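Local coordinates for protein CurD (Moorea producens 3L, PDB 5KP7) that binds 4'-phosphopantetheine and probably catalyses an HMG-CoA synthase-type condensation, at residues S332-G337 / A369-Q374; Y218-M223 / Y244-E249; S69-D74 / Y412-G417. The protein carries 3 engineered substitutions. One frame throughout, in Å; residues are numbered along the deposited sequence.

Contact 1: residues S332-G337 / A369-Q374. Engineered in segment 369-374: A369 (natural residue Gln), A371 (natural residue Gln).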
loop_
_atom_site.group_PDB
_atom_site.type_symbol
_atom_site.label_atom_id
_atom_site.label_comp_id
_atom_site.label_asym_id
_atom_site.label_seq_id
_atom_site.Cartn_x
_atom_site.Cartn_y
_atom_site.Cartn_z
ATOM N N SER A 332 -8.394 -6.505 5.485
ATOM C CA SER A 332 -9.615 -6.404 4.674
ATOM C C SER A 332 -10.070 -7.751 4.115
ATOM O O SER A 332 -11.269 -8.063 4.120
ATOM C CB SER A 332 -9.400 -5.393 3.562
ATOM O OG SER A 332 -10.632 -5.058 2.931
ATOM N N THR A 333 -9.125 -8.539 3.624
ATOM C CA THR A 333 -9.420 -9.891 3.165
ATOM C C THR A 333 -10.070 -10.737 4.285
ATOM O O THR A 333 -11.067 -11.422 4.069
ATOM C CB THR A 333 -8.141 -10.560 2.675
ATOM O OG1 THR A 333 -7.695 -9.927 1.462
ATOM C CG2 THR A 333 -8.362 -12.030 2.399
ATOM N N ILE A 334 -9.489 -10.671 5.480
ATOM C CA ILE A 334 -9.980 -11.462 6.616
ATOM C C ILE A 334 -11.404 -11.055 6.994
ATOM O O ILE A 334 -12.291 -11.915 7.145
ATOM C CB ILE A 334 -9.043 -11.353 7.835
ATOM C CG1 ILE A 334 -7.703 -11.992 7.477
ATOM C CG2 ILE A 334 -9.653 -12.051 9.067
ATOM C CD1 ILE A 334 -6.595 -11.710 8.441
ATOM N N ASP A 335 -11.643 -9.752 7.130
ATOM C CA ASP A 335 -12.979 -9.272 7.496
ATOM C C ASP A 335 -14.053 -9.490 6.433
ATOM O O ASP A 335 -15.221 -9.784 6.758
ATOM C CB ASP A 335 -12.937 -7.790 7.846
ATOM C CG ASP A 335 -12.429 -7.532 9.237
ATOM O OD1 ASP A 335 -12.103 -8.489 9.994
ATOM O OD2 ASP A 335 -12.308 -6.335 9.550
ATOM N N ASN A 336 -13.667 -9.352 5.166
ATOM C CA ASN A 336 -14.641 -9.338 4.078
ATOM C C ASN A 336 -14.776 -10.635 3.284
ATOM O O ASN A 336 -15.762 -10.802 2.561
ATOM C CB ASN A 336 -14.330 -8.148 3.159
ATOM C CG ASN A 336 -14.526 -6.836 3.874
ATOM O OD1 ASN A 336 -15.655 -6.465 4.195
ATOM N ND2 ASN A 336 -13.449 -6.154 4.167
ATOM N N GLY A 337 -13.845 -11.557 3.461
ATOM C CA GLY A 337 -13.891 -12.871 2.839
ATOM C C GLY A 337 -14.556 -13.909 3.731
ATOM O O GLY A 337 -15.064 -13.586 4.802
ATOM N N ALA A 369 -12.626 -14.622 13.524
ATOM C CA ALA A 369 -13.538 -14.129 14.566
ATOM C C ALA A 369 -12.840 -13.125 15.472
ATOM O O ALA A 369 -13.415 -12.090 15.789
ATOM C CB ALA A 369 -14.120 -15.277 15.362
ATOM N N ILE A 370 -11.603 -13.411 15.871
ATOM C CA ILE A 370 -10.805 -12.433 16.647
ATOM C C ILE A 370 -10.622 -11.144 15.852
ATOM O O ILE A 370 -10.845 -10.040 16.364
ATOM C CB ILE A 370 -9.441 -13.011 17.101
ATOM C CG1 ILE A 370 -9.644 -14.175 18.100
ATOM C CG2 ILE A 370 -8.585 -11.921 17.741
ATOM C CD1 ILE A 370 -8.430 -15.078 18.217
ATOM N N ALA A 371 -10.225 -11.274 14.594
ATOM C CA ALA A 371 -10.054 -10.101 13.745
ATOM C C ALA A 371 -11.315 -9.225 13.650
ATOM O O ALA A 371 -11.230 -7.998 13.721
ATOM C CB ALA A 371 -9.590 -10.528 12.351
ATOM N N ALA A 372 -12.479 -9.857 13.530
ATOM C CA ALA A 372 -13.761 -9.150 13.412
ATOM C C ALA A 372 -14.050 -8.297 14.640
ATOM O O ALA A 372 -14.652 -7.241 14.525
ATOM C CB ALA A 372 -14.916 -10.134 13.189
ATOM N N GLN A 373 -13.598 -8.742 15.808
ATOM C CA GLN A 373 -13.814 -7.993 17.058
ATOM C C GLN A 373 -13.119 -6.643 17.086
ATOM O O GLN A 373 -13.455 -5.810 17.909
ATOM C CB GLN A 373 -13.360 -8.801 18.282
ATOM C CG GLN A 373 -14.162 -10.059 18.533
ATOM C CD GLN A 373 -15.607 -9.734 18.806
ATOM O OE1 GLN A 373 -16.431 -9.693 17.879
ATOM N NE2 GLN A 373 -15.922 -9.441 20.068
ATOM N N GLN A 374 -12.166 -6.407 16.187
ATOM C CA GLN A 374 -11.461 -5.138 16.155
ATOM C C GLN A 374 -12.311 -3.994 15.591
ATOM O O GLN A 374 -12.011 -2.818 15.833
ATOM C CB GLN A 374 -10.126 -5.286 15.386
ATOM C CG GLN A 374 -9.232 -6.447 15.898
ATOM C CD GLN A 374 -9.198 -6.586 17.429
ATOM O OE1 GLN A 374 -8.809 -5.646 18.131
ATOM N NE2 GLN A 374 -9.603 -7.763 17.953
HETATM O O HOH W 1 -12.440 -5.703 12.122
#
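I334 and D335 are the two residues of helix 325-336 that meet the end of helix 365-372, and the contact they make is small, 121 Å² summed over both sides. Along 332-337, S332 and T333 face other parts of the fold: S332 OG is hydrogen-bonded to the backbone of P310 and Y314, and T333 OG1 to S272 OG.

I334 supplies the apolar touch. With CG2 anti to the backbone N, its methyl branch points at the second helix, and CG2 lies 3.6 Å from CB of A371. A371 is engineered, glutamine being the natural residue.

At D335 the carboxylate extends alongside the turn at A371 and A372. OD1 comes 3.8 Å from the backbone N of A372, and no direct hydrogen bond crosses the interface. Water 1 makes the polar link instead, donating to D335 OD2 at 2.7 Å and to the carbonyl O of A371 at 3.0 Å. OD2 also pairs with the hydroxyl of Y314, so this oxygen has two partners, which is likely to limit the carboxylate's rotation.

N336 turns back on its own helix: ND2 donates to S332 O at 2.9 Å, bent to 142° at the hydrogen, and that carbonyl also accepts from N336 N. G337 then leaves helical geometry.

The contact thus joins two helices separated in sequence by the antiparallel strands 343-351 and 355-363. Helix 309-318 packs against S332 and N336, while I207, just before strand 208-219, touches both I334 and I370.

Contact 2: residues Y218-M223 / Y244-E249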
loop_
_atom_site.group_PDB
_atom_site.type_symbol
_atom_site.label_atom_id
_atom_site.label_comp_id
_atom_site.label_asym_id
_atom_site.label_seq_id
_atom_site.Cartn_x
_atom_site.Cartn_y
_atom_site.Cartn_z
ATOM N N TYR A 218 12.355 -10.309 -5.257
ATOM C CA TYR A 218 12.928 -9.829 -6.513
ATOM C C TYR A 218 13.054 -8.311 -6.444
ATOM O O TYR A 218 12.110 -7.596 -6.111
ATOM C CB TYR A 218 12.019 -10.258 -7.672
ATOM C CG TYR A 218 12.570 -10.033 -9.048
ATOM C CD1 TYR A 218 13.471 -10.930 -9.617
ATOM C CD2 TYR A 218 12.173 -8.930 -9.801
ATOM C CE1 TYR A 218 13.976 -10.719 -10.897
ATOM C CE2 TYR A 218 12.646 -8.740 -11.084
ATOM C CZ TYR A 218 13.540 -9.619 -11.618
ATOM O OH TYR A 218 13.980 -9.404 -12.917
ATOM N N GLY A 219 14.223 -7.796 -6.807
ATOM C CA GLY A 219 14.427 -6.373 -6.793
ATOM C C GLY A 219 15.647 -5.997 -7.618
ATOM O O GLY A 219 16.477 -6.851 -7.974
ATOM N N TYR A 220 15.723 -4.710 -7.923
ATOM C CA TYR A 220 16.758 -4.137 -8.760
ATOM C C TYR A 220 16.635 -2.621 -8.644
ATOM O O TYR A 220 15.567 -2.112 -8.279
ATOM C CB TYR A 220 16.627 -4.595 -10.222
ATOM C CG TYR A 220 15.234 -4.387 -10.756
ATOM C CD1 TYR A 220 14.272 -5.354 -10.581
ATOM C CD2 TYR A 220 14.873 -3.198 -11.401
ATOM C CE1 TYR A 220 12.973 -5.155 -11.011
ATOM C CE2 TYR A 220 13.556 -2.996 -11.839
ATOM C CZ TYR A 220 12.625 -3.976 -11.636
ATOM O OH TYR A 220 11.291 -3.864 -12.076
ATOM N N GLU A 221 17.722 -1.905 -8.946
ATOM C CA GLU A 221 17.663 -0.449 -8.884
ATOM C C GLU A 221 16.892 0.123 -10.095
ATOM O O GLU A 221 17.214 -0.172 -11.257
ATOM C CB GLU A 221 19.058 0.162 -8.809
ATOM C CG GLU A 221 19.078 1.604 -8.350
ATOM C CD GLU A 221 18.768 2.601 -9.445
ATOM O OE1 GLU A 221 19.453 2.573 -10.494
ATOM O OE2 GLU A 221 17.866 3.438 -9.260
ATOM N N VAL A 222 15.878 0.923 -9.803
ATOM C CA VAL A 222 15.047 1.580 -10.836
ATOM C C VAL A 222 14.521 2.907 -10.278
ATOM O O VAL A 222 14.164 2.981 -9.099
ATOM C CB VAL A 222 13.909 0.651 -11.293
ATOM C CG1 VAL A 222 13.005 0.250 -10.143
ATOM C CG2 VAL A 222 13.081 1.259 -12.447
ATOM N N MET A 223 14.472 3.935 -11.119
ATOM C CA MET A 223 13.965 5.242 -10.675
ATOM C C MET A 223 12.491 5.417 -10.972
ATOM O O MET A 223 12.082 6.387 -11.627
ATOM C CB MET A 223 14.800 6.358 -11.332
ATOM C CG MET A 223 16.211 6.396 -10.796
ATOM S SD MET A 223 16.374 6.814 -9.070
ATOM C CE MET A 223 15.694 8.471 -9.001
ATOM N N TYR A 244 6.140 -2.744 -11.102
ATOM C CA TYR A 244 5.258 -3.537 -10.232
ATOM C C TYR A 244 4.846 -4.847 -10.924
ATOM O O TYR A 244 4.900 -5.928 -10.337
ATOM C CB TYR A 244 4.038 -2.719 -9.874
ATOM C CG TYR A 244 3.023 -3.352 -8.918
ATOM C CD1 TYR A 244 2.189 -4.374 -9.322
ATOM C CD2 TYR A 244 2.861 -2.872 -7.631
ATOM C CE1 TYR A 244 1.246 -4.909 -8.469
ATOM C CE2 TYR A 244 1.915 -3.418 -6.757
ATOM C CZ TYR A 244 1.106 -4.437 -7.197
ATOM O OH TYR A 244 0.150 -4.985 -6.375
ATOM N N LEU A 245 4.422 -4.744 -12.180
ATOM C CA LEU A 245 4.005 -5.920 -12.938
ATOM C C LEU A 245 5.146 -6.910 -13.166
ATOM O O LEU A 245 4.960 -8.112 -12.995
ATOM C CB LEU A 245 3.396 -5.485 -14.278
ATOM C CG LEU A 245 2.044 -4.781 -14.159
ATOM C CD1 LEU A 245 1.701 -4.003 -15.425
ATOM C CD2 LEU A 245 0.962 -5.780 -13.853
ATOM N N ASP A 246 6.324 -6.404 -13.518
ATOM C CA ASP A 246 7.524 -7.238 -13.636
ATOM C C ASP A 246 7.827 -7.966 -12.312
ATOM O O ASP A 246 8.119 -9.140 -12.311
ATOM C CB ASP A 246 8.751 -6.451 -14.069
ATOM C CG ASP A 246 8.769 -6.075 -15.544
ATOM O OD1 ASP A 246 8.047 -6.709 -16.367
ATOM O OD2 ASP A 246 9.576 -5.168 -15.893
ATOM N N CYS A 247 7.758 -7.260 -11.199
ATOM C CA CYS A 247 8.066 -7.845 -9.903
ATOM C C CYS A 247 7.000 -8.843 -9.455
ATOM O O CYS A 247 7.307 -9.860 -8.842
ATOM C CB CYS A 247 8.248 -6.759 -8.861
ATOM S SG CYS A 247 9.829 -5.874 -9.023
ATOM N N CYS A 248 5.749 -8.551 -9.770
ATOM C CA CYS A 248 4.656 -9.445 -9.415
ATOM C C CYS A 248 4.911 -10.813 -10.064
ATOM O O CYS A 248 4.835 -11.852 -9.378
ATOM C CB CYS A 248 3.323 -8.823 -9.822
ATOM S SG CYS A 248 1.862 -9.668 -9.170
ATOM N N GLU A 249 5.291 -10.808 -11.350
ATOM C CA GLU A 249 5.648 -12.042 -12.068
ATOM C C GLU A 249 6.872 -12.746 -11.475
ATOM O O GLU A 249 6.840 -13.964 -11.234
ATOM C CB GLU A 249 5.889 -11.727 -13.554
ATOM C CG GLU A 249 6.559 -12.849 -14.337
ATOM C CD GLU A 249 6.622 -12.635 -15.847
ATOM O OE1 GLU A 249 6.189 -11.587 -16.378
ATOM O OE2 GLU A 249 7.118 -13.578 -16.533
HETATM O O HOH W 2 11.743 -5.127 -14.513
#
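The torsions bring both tyrosine rings to C247: CG of Y218 is anti to its backbone N (chi1 -171°), that of Y220 sits between N and the carbonyl carbon (chi1 51°), and SG of C247 is anti to its own carbonyl carbon. The result is a paired cysteine sulfur-aromatic contact, where the end of strand 208-219 of the thiolase-like fold's mixed sheet and the loop that follows it pass helix 237-258.

The sulfur approaches the two rings differently. It lies in the plane of the Y218 ring, at the edge, 3.9 Å from CD2. Toward Y220 its approach is oblique, 63° off the ring normal, with SG 3.8 Å from CE1. C247 is buried, and C354, F348 and Y350 also pack on it.

D246 lies one residue earlier on the helix, and its side chain crosses that of Y220 at about a right angle, CB 4.1 Å from the tyrosine OH. That hydroxyl is hydrogen-bonded to S243 OG, one turn back from C247. D246 OD1 forms a salt bridge with a basic side chain of another protein chain. Water 2 donates to D246 OD2 at 2.6 Å and makes a weak bond to Y220 OH at 2.8 Å.

Contact 3: residues S69-D74 / Y412-G417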
loop_
_atom_site.group_PDB
_atom_site.type_symbol
_atom_site.label_atom_id
_atom_site.label_comp_id
_atom_site.label_asym_id
_atom_site.label_seq_id
_atom_site.Cartn_x
_atom_site.Cartn_y
_atom_site.Cartn_z
ATOM N N SER A 69 -4.008 12.990 7.214
ATOM C CA SER A 69 -3.438 13.328 8.552
ATOM C C SER A 69 -3.674 14.811 8.863
ATOM O O SER A 69 -3.359 15.688 8.018
ATOM C CB SER A 69 -1.962 13.096 8.530
ATOM O OG SER A 69 -1.326 13.318 9.789
ATOM N N LEU A 70 -4.132 15.095 10.088
ATOM C CA LEU A 70 -4.208 16.481 10.583
ATOM C C LEU A 70 -2.821 16.995 10.951
ATOM O O LEU A 70 -1.899 16.218 11.130
ATOM C CB LEU A 70 -5.135 16.549 11.799
ATOM C CG LEU A 70 -6.651 16.508 11.607
ATOM C CD1 LEU A 70 -7.122 17.862 11.081
ATOM C CD2 LEU A 70 -7.112 15.426 10.675
ATOM N N PRO A 71 -2.661 18.332 11.097
ATOM C CA PRO A 71 -1.335 18.873 11.496
ATOM C C PRO A 71 -0.854 18.407 12.870
ATOM O O PRO A 71 0.350 18.273 13.096
ATOM C CB PRO A 71 -1.525 20.398 11.398
ATOM C CG PRO A 71 -2.619 20.549 10.401
ATOM C CD PRO A 71 -3.582 19.405 10.642
ATOM N N TYR A 72 -1.808 18.028 13.724
ATOM C CA TYR A 72 -1.509 17.500 15.033
ATOM C C TYR A 72 -1.478 15.977 15.039
ATOM O O TYR A 72 -1.748 15.339 16.064
ATOM C CB TYR A 72 -2.479 18.090 16.077
ATOM C CG TYR A 72 -3.941 18.034 15.702
ATOM C CD1 TYR A 72 -4.664 16.832 15.778
ATOM C CD2 TYR A 72 -4.613 19.166 15.216
ATOM C CE1 TYR A 72 -6.012 16.793 15.432
ATOM C CE2 TYR A 72 -5.949 19.111 14.866
ATOM C CZ TYR A 72 -6.635 17.932 14.977
ATOM O OH TYR A 72 -7.968 17.912 14.638
ATOM N N GLU A 73 -1.126 15.378 13.893
ATOM C CA GLU A 73 -0.823 13.963 13.826
ATOM C C GLU A 73 0.436 13.806 12.996
ATOM O O GLU A 73 0.774 14.672 12.158
ATOM C CB GLU A 73 -1.961 13.194 13.160
ATOM C CG GLU A 73 -3.302 13.314 13.879
ATOM C CD GLU A 73 -4.342 12.473 13.187
ATOM O OE1 GLU A 73 -4.856 12.934 12.126
ATOM O OE2 GLU A 73 -4.629 11.325 13.675
ATOM N N ASP A 74 1.146 12.717 13.262
ATOM C CA ASP A 74 2.333 12.390 12.502
ATOM C C ASP A 74 2.468 10.858 12.459
ATOM O O ASP A 74 1.591 10.146 12.959
ATOM C CB ASP A 74 3.537 13.177 13.060
ATOM C CG ASP A 74 4.059 12.647 14.372
ATOM O OD1 ASP A 74 3.571 11.592 14.825
ATOM O OD2 ASP A 74 4.984 13.289 14.931
ATOM N N TYR A 412 -5.225 22.600 18.342
ATOM C CA TYR A 412 -6.180 21.516 18.223
ATOM C C TYR A 412 -7.538 21.964 17.686
ATOM O O TYR A 412 -8.290 21.152 17.153
ATOM C CB TYR A 412 -6.407 20.822 19.580
ATOM C CG TYR A 412 -5.230 20.092 20.200
ATOM C CD1 TYR A 412 -4.143 19.619 19.440
ATOM C CD2 TYR A 412 -5.235 19.813 21.558
ATOM C CE1 TYR A 412 -3.103 18.913 20.030
ATOM C CE2 TYR A 412 -4.196 19.114 22.145
ATOM C CZ TYR A 412 -3.149 18.658 21.390
ATOM O OH TYR A 412 -2.153 17.975 22.044
ATOM N N GLN A 413 -7.838 23.254 17.811
ATOM C CA GLN A 413 -9.092 23.799 17.328
ATOM C C GLN A 413 -8.987 24.386 15.927
ATOM O O GLN A 413 -9.839 25.190 15.527
ATOM C CB GLN A 413 -9.590 24.858 18.331
ATOM C CG GLN A 413 -10.068 24.262 19.638
ATOM C CD GLN A 413 -11.189 23.259 19.461
ATOM O OE1 GLN A 413 -11.066 22.116 19.885
ATOM N NE2 GLN A 413 -12.251 23.664 18.846
ATOM N N LEU A 414 -7.993 23.948 15.154
ATOM C CA LEU A 414 -7.971 24.246 13.727
ATOM C C LEU A 414 -9.332 23.994 13.063
ATOM O O LEU A 414 -9.886 24.884 12.408
ATOM C CB LEU A 414 -6.894 23.411 13.036
ATOM C CG LEU A 414 -6.784 23.538 11.514
ATOM C CD1 LEU A 414 -6.501 24.974 11.108
ATOM C CD2 LEU A 414 -5.713 22.584 10.995
ATOM N N PHE A 415 -9.834 22.774 13.221
ATOM C CA PHE A 415 -11.169 22.399 12.767
ATOM C C PHE A 415 -11.925 21.880 13.985
ATOM O O PHE A 415 -11.757 20.742 14.361
ATOM C CB PHE A 415 -11.117 21.330 11.671
ATOM C CG PHE A 415 -10.258 21.698 10.486
ATOM C CD1 PHE A 415 -10.627 22.719 9.625
ATOM C CD2 PHE A 415 -9.095 20.980 10.204
ATOM C CE1 PHE A 415 -9.823 23.043 8.528
ATOM C CE2 PHE A 415 -8.280 21.310 9.129
ATOM C CZ PHE A 415 -8.655 22.339 8.282
ATOM N N PRO A 416 -12.737 22.734 14.621
ATOM C CA PRO A 416 -13.485 22.315 15.823
ATOM C C PRO A 416 -14.267 21.006 15.652
ATOM O O PRO A 416 -14.259 20.160 16.555
ATOM C CB PRO A 416 -14.380 23.519 16.104
ATOM C CG PRO A 416 -13.549 24.662 15.640
ATOM C CD PRO A 416 -12.893 24.178 14.372
ATOM N N GLY A 417 -14.874 20.810 14.485
ATOM C CA GLY A 417 -15.663 19.600 14.221
ATOM C C GLY A 417 -14.871 18.319 14.140
ATOM O O GLY A 417 -15.358 17.260 14.543
HETATM O O HOH W 3 -9.061 20.365 14.747
#
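The ring of Y72 projects from the 70-73 turn into a hollow formed by Y412 and the backbone that follows it. Y412 presents an edge to the face of Y72, a T-shaped pair with planes at 76° and centroids 5.8 Å apart; its CD1 lies 4.1 Å from Y72 CB. On the other face of the Y72 ring sits L70 CB, offset toward the rim.

Two smaller bumps continue the fit. The L414 side chain leaves its backbone with CG anti to N (chi1 177°), and its CD2 methyl rests on the P71 ring, 3.8 Å from CG. L70 CD1 meets F415 in the ring plane, 3.8 Å from CD2, while L414 CG covers one face of that same phenyl. A type I turn, with E73 N bonded to L70 O, holds L70 to E73 in shape, and W419 stacks on Y412.

A leucine at Y72 would probably leave water 3 without its tyrosine donor and the edge of Y412 without an aromatic face. Chemically, the interface is apolar around one buried hydroxyl: Y72 OH donates to water 3 at 2.7 Å, and this water donates to Y412 O and accepts from F415 N, implying that solvent completes the polar join between the two segments.

The three contacts are separate, with no touch between any pair. Contact 2 is the one tied to the 4'-phosphopantetheine pocket: Y244 lines it, C247's side chain is about 9 Å from the bound ligand, and Y220's is about 9 Å from that of S240. Contacts 1 and 3 lie away from the 4'-phosphopantetheine pocket. Centres of contacts 1 and 2 are 31 Å apart, with nearest atoms about 12 Å; contacts 2 and 3, 37 Å between centres, flank the chain's centre on opposite sides. In sequence, contact 3 encloses both others by bringing 69-74 to 412-417, whereas contact 2 closes before contact 1 opens. Contact 2 also reaches another protein chain, unlike the other two.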